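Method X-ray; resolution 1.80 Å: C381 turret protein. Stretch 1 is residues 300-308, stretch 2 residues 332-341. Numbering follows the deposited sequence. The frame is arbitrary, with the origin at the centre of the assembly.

Stretch 1, residues 300-308: KYASVSGLT
Stretch 2 (332-341) DFIAGGSSTP

Residues 300-305 of the first stretch form the end of a β-strand, extended from Tyr301 (phi/psi -162/141) to Ser305 (-110/153). Gly306 then turns the chain at 98/4, a conformation in which a CB would be jammed against the preceding carbonyl oxygen. The second stretch coils at first: Phe333 to Gly336 have helical phi/psi, and Gly336 N donates to Asp332 O at 2.7 Å. Asp332 suits this start because its OD1 accepts from Ile334 N (2.9 Å) and Ala335 N (3.1 Å). A CB on Gly336 would clash with Asp332 O, and Gly337, at 111/165, again needs glycine. Ser338 (-73/-11) leads into extended Ser339 (-143/155) and Thr340 (-78/148).

These last residues run antiparallel to the strand: Ala302 lies across from Thr340, Ser303 from Ser339 and Val304 from Ser338, with CA-CA distances of 5.5, 4.1 and 5.4 Å. A single β-bridge joins Ser303 and Ser339. Around it, Thr340 N donates to Ala302 O (2.9 Å, 153°) and Val304 N to Ser338 O (2.9 Å, 161°). The close approach also brings Ser303 CA to 3.2 Å from Ser338 O and Ser339 CA to 3.4 Å from Ala302 O, both CA-H...O contacts.

Thr340 extends the pairing with its side chain. At chi1 57° (p), Thr340 OG1 accepts from Ala302 N (3.0 Å, 165°) and donates to a water (2.6 Å from Thr340 OG1 to the water oxygen); that water donates to Lys300 O and Pro341 O, linking the stretches again. The threonine methyl serves a different purpose, with Thr340 CG2 3.9 Å from Ala302 CB. Tyr301, chi1 t, lays its ring alongside, CD1 3.5 Å from Thr340 OG1 and OH 3.7 Å from Ser339 CB. Ser303, also t, directs OG to Ser338 O in a 3.2 Å hydrogen bond, so this carbonyl accepts from both a side chain and the backbone.

The apolar center is Phe333, buried and pointing toward the strand with chi1 -65° (m) and chi2 -86°. Val304, chi1 t, places CG2 3.4 Å from the centroid of the Phe333 ring, almost exactly on its normal, a CH-pi contact over one face. Ala302 meets the ring edge, CB to CZ of Phe333 at 3.8 Å; the same methyl touches both the Phe333 ring and Thr340 CG2. Leu307 (m, t) extends the apolar patch beyond the turn: its CD1 lies 3.9 Å from Phe333 CB, and its CD2 4.3 Å from CD1 of Ile334 (m, m).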

# COMPACT_ATOMS: atom_id res chain seq x y z
N LYS A 300 -23.86 10.12 12.26
CA LYS A 300 -23.46 9.21 13.33
C LYS A 300 -24.61 8.89 14.29
O LYS A 300 -24.69 7.81 14.84
CB LYS A 300 -22.29 9.80 14.12
CG LYS A 300 -21.11 10.21 13.27
CD LYS A 300 -20.57 9.04 12.48
CE LYS A 300 -19.87 8.03 13.38
NZ LYS A 300 -19.13 7.00 12.59
N TYR A 301 -25.50 9.85 14.47
CA TYR A 301 -26.56 9.74 15.48
C TYR A 301 -27.68 10.72 15.20
O TYR A 301 -27.43 11.86 14.80
CB TYR A 301 -25.98 10.02 16.86
CG TYR A 301 -27.01 9.99 17.98
CD1 TYR A 301 -27.44 8.78 18.52
CD2 TYR A 301 -27.52 11.16 18.52
CE1 TYR A 301 -28.37 8.74 19.56
CE2 TYR A 301 -28.46 11.15 19.56
CZ TYR A 301 -28.88 9.93 20.07
OH TYR A 301 -29.80 9.90 21.11
N ALA A 302 -28.91 10.28 15.41
CA ALA A 302 -30.07 11.16 15.28
C ALA A 302 -31.14 10.82 16.29
O ALA A 302 -31.33 9.66 16.66
CB ALA A 302 -30.64 11.11 13.86
N SER A 303 -31.85 11.84 16.74
CA SER A 303 -32.90 11.66 17.73
C SER A 303 -33.98 12.71 17.51
O SER A 303 -33.69 13.82 17.06
CB SER A 303 -32.33 11.80 19.13
OG SER A 303 -33.29 11.45 20.10
N VAL A 304 -35.22 12.35 17.79
CA VAL A 304 -36.32 13.31 17.68
C VAL A 304 -37.07 13.35 19.00
O VAL A 304 -37.43 12.31 19.54
CB VAL A 304 -37.28 12.96 16.53
CG1 VAL A 304 -38.47 13.91 16.52
CG2 VAL A 304 -36.54 13.01 15.19
N SER A 305 -37.29 14.56 19.52
CA SER A 305 -38.09 14.73 20.72
C SER A 305 -39.38 15.41 20.33
O SER A 305 -39.44 16.14 19.34
CB SER A 305 -37.35 15.56 21.76
OG SER A 305 -37.01 16.83 21.24
N GLY A 306 -40.42 15.15 21.11
CA GLY A 306 -41.70 15.78 20.90
C GLY A 306 -42.67 14.92 20.12
O GLY A 306 -43.76 15.36 19.78
N LEU A 307 -42.26 13.69 19.81
CA LEU A 307 -43.15 12.76 19.12
C LEU A 307 -44.36 12.41 19.97
O LEU A 307 -44.22 12.08 21.15
CB LEU A 307 -42.40 11.48 18.75
CG LEU A 307 -41.41 11.62 17.60
CD1 LEU A 307 -40.76 10.28 17.27
CD2 LEU A 307 -42.09 12.22 16.39
N THR A 308 -45.54 12.48 19.37
CA THR A 308 -46.78 12.03 19.99
C THR A 308 -47.58 11.25 18.96
O THR A 308 -47.18 11.17 17.79
CB THR A 308 -47.64 13.20 20.50
OG1 THR A 308 -48.14 13.95 19.39
CG2 THR A 308 -46.82 14.12 21.40
N ASP A 332 -36.56 5.86 10.34
CA ASP A 332 -37.95 6.21 10.51
C ASP A 332 -38.21 6.26 12.01
O ASP A 332 -38.17 5.23 12.69
CB ASP A 332 -38.84 5.17 9.83
CG ASP A 332 -40.30 5.52 9.90
OD1 ASP A 332 -40.72 6.18 10.88
OD2 ASP A 332 -41.05 5.14 8.98
N PHE A 333 -38.44 7.46 12.54
CA PHE A 333 -38.56 7.63 13.99
C PHE A 333 -39.86 7.07 14.56
O PHE A 333 -39.96 6.80 15.76
CB PHE A 333 -38.37 9.10 14.38
CG PHE A 333 -37.00 9.61 14.09
CD1 PHE A 333 -35.98 9.44 15.01
CD2 PHE A 333 -36.72 10.24 12.88
CE1 PHE A 333 -34.69 9.91 14.73
CE2 PHE A 333 -35.44 10.70 12.60
CZ PHE A 333 -34.42 10.54 13.52
N ILE A 334 -40.85 6.90 13.70
CA ILE A 334 -42.11 6.28 14.12
C ILE A 334 -41.94 4.77 14.18
O ILE A 334 -42.17 4.15 15.20
CB ILE A 334 -43.27 6.62 13.17
CG1 ILE A 334 -43.41 8.13 12.98
CG2 ILE A 334 -44.56 5.98 13.65
CD1 ILE A 334 -43.66 8.89 14.26
N ALA A 335 -41.52 4.18 13.06
CA ALA A 335 -41.37 2.73 12.94
C ALA A 335 -40.20 2.19 13.76
O ALA A 335 -40.27 1.09 14.31
CB ALA A 335 -41.20 2.34 11.47
N GLY A 336 -39.12 2.95 13.82
CA GLY A 336 -37.88 2.48 14.44
C GLY A 336 -37.63 2.96 15.86
O GLY A 336 -36.82 2.37 16.57
N GLY A 337 -38.31 4.02 16.28
CA GLY A 337 -38.08 4.59 17.61
C GLY A 337 -37.41 5.95 17.55
O GLY A 337 -36.85 6.33 16.52
N SER A 338 -37.45 6.66 18.67
CA SER A 338 -37.09 8.08 18.71
C SER A 338 -35.60 8.38 18.56
O SER A 338 -35.21 9.54 18.38
CB SER A 338 -37.62 8.71 20.00
OG SER A 338 -37.07 8.04 21.12
N SER A 339 -34.75 7.36 18.64
CA SER A 339 -33.33 7.59 18.41
C SER A 339 -32.65 6.43 17.66
O SER A 339 -33.12 5.29 17.71
CB SER A 339 -32.61 7.92 19.72
OG SER A 339 -32.60 6.82 20.57
N THR A 340 -31.57 6.75 16.96
CA THR A 340 -30.89 5.76 16.14
C THR A 340 -30.03 4.84 17.00
O THR A 340 -29.49 5.26 18.02
CB THR A 340 -30.01 6.44 15.09
OG1 THR A 340 -29.09 7.31 15.75
CG2 THR A 340 -30.87 7.26 14.13
N PRO A 341 -29.89 3.57 16.57
CA PRO A 341 -29.11 2.57 17.32
C PRO A 341 -27.60 2.76 17.17
O PRO A 341 -27.14 3.47 16.28
CB PRO A 341 -29.56 1.24 16.70
CG PRO A 341 -29.95 1.60 15.30
CD PRO A 341 -30.52 3.00 15.37
O HOH W 1 -26.74 6.18 16.13